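PDB 4FZW: 2,3-dehydroadipyl-CoA hydratase from Escherichia coli, which catalyses the reversible hydration of 2,3-dehydroadipyl-CoA to 3-hydroxyadipyl-CoA in the bacterial breakdown of phenylacetate. Local coordinates for residues D82-P85 with Q86-R90; L107-G110 with C111-A114; Q92-N95 with K96-A100. One frame throughout, in Å; residues are numbered along the deposited sequence.

Contact 1: D82-P85 with Q86-R90. With GOL (glycerol), chain G.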
loop_
_atom_site.group_PDB
_atom_site.type_symbol
_atom_site.label_atom_id
_atom_site.label_comp_id
_atom_site.label_asym_id
_atom_site.label_seq_id
_atom_site.Cartn_x
_atom_site.Cartn_y
_atom_site.Cartn_z
ATOM N N ASP B 82 7.107 20.519 -17.293
ATOM C CA ASP B 82 7.113 19.809 -18.571
ATOM C C ASP B 82 5.799 19.086 -18.865
ATOM O O ASP B 82 5.166 18.533 -17.968
ATOM C CB ASP B 82 8.272 18.804 -18.610
ATOM C CG ASP B 82 8.531 18.253 -20.004
ATOM O OD1 ASP B 82 7.658 18.377 -20.885
ATOM O OD2 ASP B 82 9.618 17.685 -20.214
ATOM N N THR B 83 5.414 19.082 -20.138
ATOM C CA THR B 83 4.188 18.428 -20.593
ATOM C C THR B 83 4.307 16.907 -20.674
ATOM O O THR B 83 3.327 16.190 -20.457
ATOM C CB THR B 83 3.780 18.947 -21.992
ATOM O OG1 THR B 83 2.521 18.376 -22.369
ATOM C CG2 THR B 83 4.841 18.584 -23.035
ATOM N N ARG B 84 5.515 16.432 -20.971
ATOM C CA ARG B 84 5.767 15.020 -21.295
ATOM C C ARG B 84 5.218 13.981 -20.309
ATOM O O ARG B 84 4.652 12.973 -20.724
ATOM C CB ARG B 84 7.261 14.778 -21.513
ATOM C CG ARG B 84 7.728 14.952 -22.948
ATOM C CD ARG B 84 9.230 14.772 -23.043
ATOM N NE ARG B 84 9.587 13.539 -23.728
ATOM C CZ ARG B 84 9.642 13.423 -25.049
ATOM N NH1 ARG B 84 9.350 14.469 -25.812
ATOM N NH2 ARG B 84 9.980 12.269 -25.606
ATOM N N PRO B 85 5.397 14.215 -19.001
ATOM C CA PRO B 85 4.932 13.219 -18.033
ATOM C C PRO B 85 3.443 12.886 -18.112
ATOM O O PRO B 85 3.072 11.733 -17.875
ATOM C CB PRO B 85 5.303 13.853 -16.700
ATOM C CG PRO B 85 6.598 14.570 -17.029
ATOM C CD PRO B 85 6.357 15.157 -18.393
ATOM N N GLN B 86 2.608 13.855 -18.471
ATOM C CA GLN B 86 1.168 13.621 -18.560
ATOM C C GLN B 86 0.821 12.870 -19.847
ATOM O O GLN B 86 -0.204 12.198 -19.922
ATOM C CB GLN B 86 0.410 14.953 -18.517
ATOM C CG GLN B 86 0.647 15.771 -19.783
ATOM C CD GLN B 86 -0.096 17.088 -19.821
ATOM O OE1 GLN B 86 -0.526 17.625 -18.787
ATOM N NE2 GLN B 86 -0.245 17.630 -21.032
ATOM N N LEU B 87 1.668 12.993 -20.866
ATOM C CA LEU B 87 1.499 12.195 -22.093
ATOM C C LEU B 87 1.775 10.721 -21.803
ATOM O O LEU B 87 1.014 9.840 -22.210
ATOM C CB LEU B 87 2.414 12.690 -23.203
ATOM C CG LEU B 87 2.316 14.161 -23.598
ATOM C CD1 LEU B 87 3.192 14.428 -24.821
ATOM C CD2 LEU B 87 0.861 14.536 -23.863
ATOM N N TRP B 88 2.856 10.463 -21.071
ATOM C CA TRP B 88 3.147 9.109 -20.587
ATOM C C TRP B 88 1.974 8.510 -19.790
ATOM O O TRP B 88 1.628 7.348 -19.993
ATOM C CB TRP B 88 4.460 9.082 -19.780
ATOM C CG TRP B 88 5.692 9.228 -20.663
ATOM C CD1 TRP B 88 6.369 10.380 -20.951
ATOM C CD2 TRP B 88 6.363 8.180 -21.388
ATOM N NE1 TRP B 88 7.422 10.115 -21.797
ATOM C CE2 TRP B 88 7.440 8.774 -22.079
ATOM C CE3 TRP B 88 6.154 6.795 -21.512
ATOM C CZ2 TRP B 88 8.313 8.030 -22.892
ATOM C CZ3 TRP B 88 7.026 6.058 -22.321
ATOM C CH2 TRP B 88 8.090 6.681 -22.996
ATOM N N ALA B 89 1.345 9.295 -18.910
ATOM C CA ALA B 89 0.217 8.773 -18.121
ATOM C C ALA B 89 -1.011 8.591 -18.986
ATOM O O ALA B 89 -1.839 7.730 -18.717
ATOM C CB ALA B 89 -0.112 9.659 -16.911
ATOM N N ARG B 90 -1.139 9.399 -20.031
ATOM C CA ARG B 90 -2.250 9.191 -20.954
ATOM C C ARG B 90 -2.042 7.940 -21.802
ATOM O O ARG B 90 -3.010 7.261 -22.129
ATOM C CB ARG B 90 -2.514 10.424 -21.825
ATOM C CG ARG B 90 -3.199 11.556 -21.072
ATOM C CD ARG B 90 -2.946 12.892 -21.726
ATOM N NE ARG B 90 -3.750 13.059 -22.929
ATOM C CZ ARG B 90 -3.869 14.207 -23.581
ATOM N NH1 ARG B 90 -3.242 15.289 -23.130
ATOM N NH2 ARG B 90 -4.614 14.266 -24.675
HETATM C C1 GOL G . 13.921 9.895 -21.109
HETATM O O1 GOL G . 13.799 9.035 -19.993
HETATM C C2 GOL G . 12.739 10.829 -21.250
HETATM O O2 GOL G . 12.856 12.074 -20.640
HETATM C C3 GOL G . 11.767 10.686 -22.404
HETATM O O3 GOL G . 10.500 11.230 -22.139
#

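Contact 2: L107-G110 with C111-A114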
loop_
_atom_site.group_PDB
_atom_site.type_symbol
_atom_site.label_atom_id
_atom_site.label_comp_id
_atom_site.label_asym_id
_atom_site.label_seq_id
_atom_site.Cartn_x
_atom_site.Cartn_y
_atom_site.Cartn_z
ATOM N N LEU B 107 15.956 1.473 -26.617
ATOM C CA LEU B 107 16.813 2.069 -25.583
ATOM C C LEU B 107 16.155 3.299 -24.970
ATOM O O LEU B 107 15.421 4.007 -25.657
ATOM C CB LEU B 107 18.177 2.439 -26.167
ATOM C CG LEU B 107 18.923 1.333 -26.912
ATOM C CD1 LEU B 107 20.111 1.940 -27.616
ATOM C CD2 LEU B 107 19.373 0.229 -25.979
ATOM N N GLY B 108 16.426 3.558 -23.691
ATOM C CA GLY B 108 15.845 4.711 -22.997
ATOM C C GLY B 108 14.325 4.774 -23.099
ATOM O O GLY B 108 13.634 3.845 -22.677
ATOM N N ALA B 109 13.801 5.843 -23.690
ATOM C CA ALA B 109 12.353 6.006 -23.822
ATOM C C ALA B 109 11.751 4.839 -24.611
ATOM O O ALA B 109 10.578 4.450 -24.390
ATOM C CB ALA B 109 12.033 7.318 -24.499
ATOM N N GLY B 110 12.550 4.304 -25.541
ATOM C CA GLY B 110 12.146 3.152 -26.309
ATOM C C GLY B 110 11.910 1.925 -25.431
ATOM O O GLY B 110 10.906 1.222 -25.588
ATOM N N CYS B 111 12.832 1.648 -24.515
ATOM C CA CYS B 111 12.614 0.552 -23.598
ATOM C C CYS B 111 11.409 0.874 -22.735
ATOM O O CYS B 111 10.533 0.028 -22.566
ATOM C CB CYS B 111 13.834 0.312 -22.727
ATOM S SG CYS B 111 13.649 -1.093 -21.619
ATOM N N GLU B 112 11.371 2.104 -22.201
ATOM C CA GLU B 112 10.267 2.574 -21.351
ATOM C C GLU B 112 8.923 2.451 -22.026
ATOM O O GLU B 112 7.970 2.004 -21.408
ATOM C CB GLU B 112 10.505 4.009 -20.852
ATOM C CG GLU B 112 11.548 4.023 -19.765
ATOM C CD GLU B 112 12.061 5.381 -19.440
ATOM O OE1 GLU B 112 12.087 6.256 -20.336
ATOM O OE2 GLU B 112 12.452 5.569 -18.267
ATOM N N LEU B 113 8.862 2.822 -23.304
ATOM C CA LEU B 113 7.657 2.609 -24.106
ATOM C C LEU B 113 7.236 1.148 -24.067
ATOM O O LEU B 113 6.112 0.836 -23.705
ATOM C CB LEU B 113 7.874 3.071 -25.547
ATOM C CG LEU B 113 6.695 2.935 -26.521
ATOM C CD1 LEU B 113 5.457 3.717 -25.978
ATOM C CD2 LEU B 113 7.054 3.389 -27.949
ATOM N N ALA B 114 8.155 0.252 -24.415
ATOM C CA ALA B 114 7.865 -1.187 -24.460
ATOM C C ALA B 114 7.402 -1.763 -23.103
ATOM O O ALA B 114 6.408 -2.481 -23.026
ATOM C CB ALA B 114 9.065 -1.940 -25.011
#

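Contact 3: Q92-N95 with K96-A100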
loop_
_atom_site.group_PDB
_atom_site.type_symbol
_atom_site.label_atom_id
_atom_site.label_comp_id
_atom_site.label_asym_id
_atom_site.label_seq_id
_atom_site.Cartn_x
_atom_site.Cartn_y
_atom_site.Cartn_z
ATOM N N GLN B 92 -0.448 5.173 -20.780
ATOM C CA GLN B 92 -0.732 4.097 -19.846
ATOM C C GLN B 92 -2.215 3.935 -19.539
ATOM O O GLN B 92 -2.638 2.888 -19.082
ATOM C CB GLN B 92 0.024 4.326 -18.538
ATOM C CG GLN B 92 -0.635 3.635 -17.356
ATOM C CD GLN B 92 0.189 3.716 -16.111
ATOM O OE1 GLN B 92 0.983 2.806 -15.819
ATOM N NE2 GLN B 92 0.008 4.808 -15.347
ATOM N N ALA B 93 -3.005 4.972 -19.783
ATOM C CA ALA B 93 -4.424 4.930 -19.472
ATOM C C ALA B 93 -5.205 4.305 -20.623
ATOM O O ALA B 93 -6.404 4.041 -20.514
ATOM C CB ALA B 93 -4.941 6.338 -19.143
ATOM N N PHE B 94 -4.517 4.054 -21.729
ATOM C CA PHE B 94 -5.138 3.341 -22.829
ATOM C C PHE B 94 -5.739 2.058 -22.260
ATOM O O PHE B 94 -5.056 1.287 -21.596
ATOM C CB PHE B 94 -4.117 3.048 -23.934
ATOM C CG PHE B 94 -4.677 2.252 -25.092
ATOM C CD1 PHE B 94 -5.598 2.813 -25.962
ATOM C CD2 PHE B 94 -4.276 0.949 -25.314
ATOM C CE1 PHE B 94 -6.114 2.088 -27.032
ATOM C CE2 PHE B 94 -4.792 0.213 -26.391
ATOM C CZ PHE B 94 -5.711 0.789 -27.251
ATOM N N ASN B 95 -7.024 1.842 -22.513
ATOM C CA ASN B 95 -7.781 0.813 -21.806
ATOM C C ASN B 95 -7.837 -0.532 -22.546
ATOM O O ASN B 95 -8.373 -1.507 -22.024
ATOM C CB ASN B 95 -9.196 1.333 -21.511
ATOM C CG ASN B 95 -10.030 1.539 -22.788
ATOM O OD1 ASN B 95 -9.497 1.693 -23.883
ATOM N ND2 ASN B 95 -11.341 1.544 -22.639
ATOM N N LYS B 96 -7.296 -0.574 -23.766
ATOM C CA LYS B 96 -7.282 -1.807 -24.558
ATOM C C LYS B 96 -5.904 -2.470 -24.614
ATOM O O LYS B 96 -4.885 -1.819 -24.387
ATOM C CB LYS B 96 -7.814 -1.557 -25.969
ATOM C CG LYS B 96 -9.266 -1.094 -25.996
ATOM C CD LYS B 96 -9.706 -0.728 -27.408
ATOM C CE LYS B 96 -11.022 0.044 -27.365
ATOM N NZ LYS B 96 -11.586 0.307 -28.726
ATOM N N PRO B 97 -5.878 -3.782 -24.890
ATOM C CA PRO B 97 -4.601 -4.507 -24.990
ATOM C C PRO B 97 -3.600 -3.834 -25.927
ATOM O O PRO B 97 -3.940 -3.399 -27.027
ATOM C CB PRO B 97 -5.021 -5.868 -25.529
ATOM C CG PRO B 97 -6.384 -6.063 -24.875
ATOM C CD PRO B 97 -7.035 -4.694 -24.908
ATOM N N LEU B 98 -2.360 -3.742 -25.470
ATOM C CA LEU B 98 -1.337 -3.004 -26.182
ATOM C C LEU B 98 -0.094 -3.870 -26.261
ATOM O O LEU B 98 0.525 -4.207 -25.242
ATOM C CB LEU B 98 -1.043 -1.682 -25.461
ATOM C CG LEU B 98 -0.130 -0.637 -26.099
ATOM C CD1 LEU B 98 -0.612 -0.205 -27.469
ATOM C CD2 LEU B 98 -0.014 0.557 -25.170
ATOM N N ILE B 99 0.258 -4.234 -27.488
ATOM C CA ILE B 99 1.395 -5.099 -27.736
ATOM C C ILE B 99 2.534 -4.317 -28.413
ATOM O O ILE B 99 2.322 -3.586 -29.396
ATOM C CB ILE B 99 0.984 -6.355 -28.555
ATOM C CG1 ILE B 99 -0.057 -7.179 -27.775
ATOM C CG2 ILE B 99 2.200 -7.215 -28.844
ATOM C CD1 ILE B 99 -0.922 -8.088 -28.641
ATOM N N ALA B 100 3.733 -4.445 -27.855
ATOM C CA ALA B 100 4.911 -3.841 -28.445
ATOM C C ALA B 100 5.634 -4.924 -29.231
ATOM O O ALA B 100 6.034 -5.933 -28.654
ATOM C CB ALA B 100 5.818 -3.289 -27.368
#

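Contact 1: D82-P85 with Q86-R90
The flat groups of Arg84 and Trp88, one helical turn apart, meet at a shared glycerol hydroxyl that lies at the edge of both. O3 of the glycerol sits in the plane of the Arg84 guanidinium and takes a nearly straight bond from NE, 2.9 Å long with an N-H...O angle of 172°. Trp88 NE1 reaches the same O3 at 3.3 Å along a more bent path (139°). Arg84 O and Pro85 CA also lie along the indole edge, on the side that faces back to the preceding turn.

This is an i, i+4 pair near the N-terminal end of helix 84-92, in the crotonase fold. With CG of Trp88 anti to its carbonyl carbon (chi1 -73°), the indole leans back toward Arg84, while the arginine chain bends at chi3 and brings NE round to the glycerol. Beyond the pair, Trp88 packs on Leu34 of helix 31-46 and on Ala109 and Leu116 of helix 109-116, and Arg84 NH2 bonds Leu29 O. A leucine in place of Trp88 would remove the indole N-H, is likely to leave glycerol O3 with one donor fewer, and would probably open a gap against helix 109-116.

The backbone beneath is regular: Trp88 N bonds Arg84 O at 3.1 Å and Ala89 N bonds Pro85 O at 3.2 Å. Pro85, lacking an N-H, suits a first turn, where amides have no preceding helical carbonyl to bind. Asp82 supplies a side-chain acceptor there and forms a salt bridge through OD2 with Lys74. Its OD1 receives Arg84 N at 2.9 Å, the donor standing well above the carboxylate plane.

Contact 2: L107-G110 with C111-A114
Glu112 folds back over Gly108 and Ala109 in the first turn of helix 109-116. Its CB lies 3.6 Å from Ala109 O, and CG keeps the same 3.6 Å from Gly108 O. With CG beside the backbone N (chi1 -75°), the extended chain runs back along the first turn toward the start of the helix. CD passes Gly108 O at 3.9 Å, and at the tip OE1 comes to 3.5 Å from Ala109 CA. OE2 turns to the backbone amides of Ala141 and Gly143, which both bond it, while OE1 makes a weak hydrogen bond to a glycerol.

Gly108 is the N-cap, with a positive phi that glycine adopts readily. Its carbonyl takes Glu112 N at 2.9 Å in a nearly straight bond, so the residue whose side chain skirts this carbonyl is also tied to it through the backbone. Two residues further on, Gly110 O receives Ala114 N at 3.1 Å.

With one oxygen gripped by two amides, the carboxylate is probably restrained from turning, with its other oxygen left facing the glycerol, an arrangement consistent with the active-site glutamate that follows the glycine-rich turn in enoyl-CoA hydratases.

Contact 3: Q92-N95 with K96-A100
The Phe94 ring lies slantwise across Lys96, over the backbone and CB of the lysine. The setting is the link from helix 84-92 to strand 98-102 in the crotonase fold, where 98-102 runs parallel beside 52-56. CG of Phe94 stands anti to the backbone N (chi1 177°), which carries the ring forward over the chain that follows it. Lys96 N then lies over one ring face, 3.6 Å above the plane and nearer the ring's margin than its middle, while the ring atom CZ touches Lys96 CB at 3.4 Å. Pro97 O lies at the edge, in the ring plane, 3.8 Å from Phe94 CE2. Farther along, Phe94 CD2 meets Leu98 CB at 4.2 Å, an apolar touch that brings the ring to the first residue of the strand. Leu41 of helix 31-46 packs against both Phe94 and Leu98, and Ala44 of the same helix against Phe94.

Asn95 takes a different attitude toward Lys96: the two side chains run alongside each other in one direction, with Asn95 OD1 3.5 Å from Lys96 CG. The backbone of the turn is held from outside, since Lys209 NZ donates to the carbonyl oxygens of both Phe94 and Lys96. Pro97 also packs on Leu161 of a neighbouring subunit.

Although Lys96 is buried, its amine is provided for. The chain runs fully extended beyond CG, away from the ring, and NZ at its end hydrogen-bonds the backbone oxygens Ala44 O and Ile50 O.

How the contacts relate
The three contacts follow one another as helix 84-92, its exit into strand 98-102, and helix 109-116, with centres about 15 Å apart. Contact 1 touches contact 2 through the indole of Trp88: CH2 lies 3.6 Å from Ala109 O and CZ3 3.8 Å from Leu113 N. Contact 3 reaches contact 2 at the strand, where Ala100 CB packs 4.1 Å from Ala114 CA, while contacts 1 and 3 merely adjoin in sequence. One glycerol joins contacts 1 and 2, and it also bonds Gly140 N and Glu132 OE2. Lying between Glu112 and Glu132, it probably marks the active-site pocket, from which contact 3 stands apart.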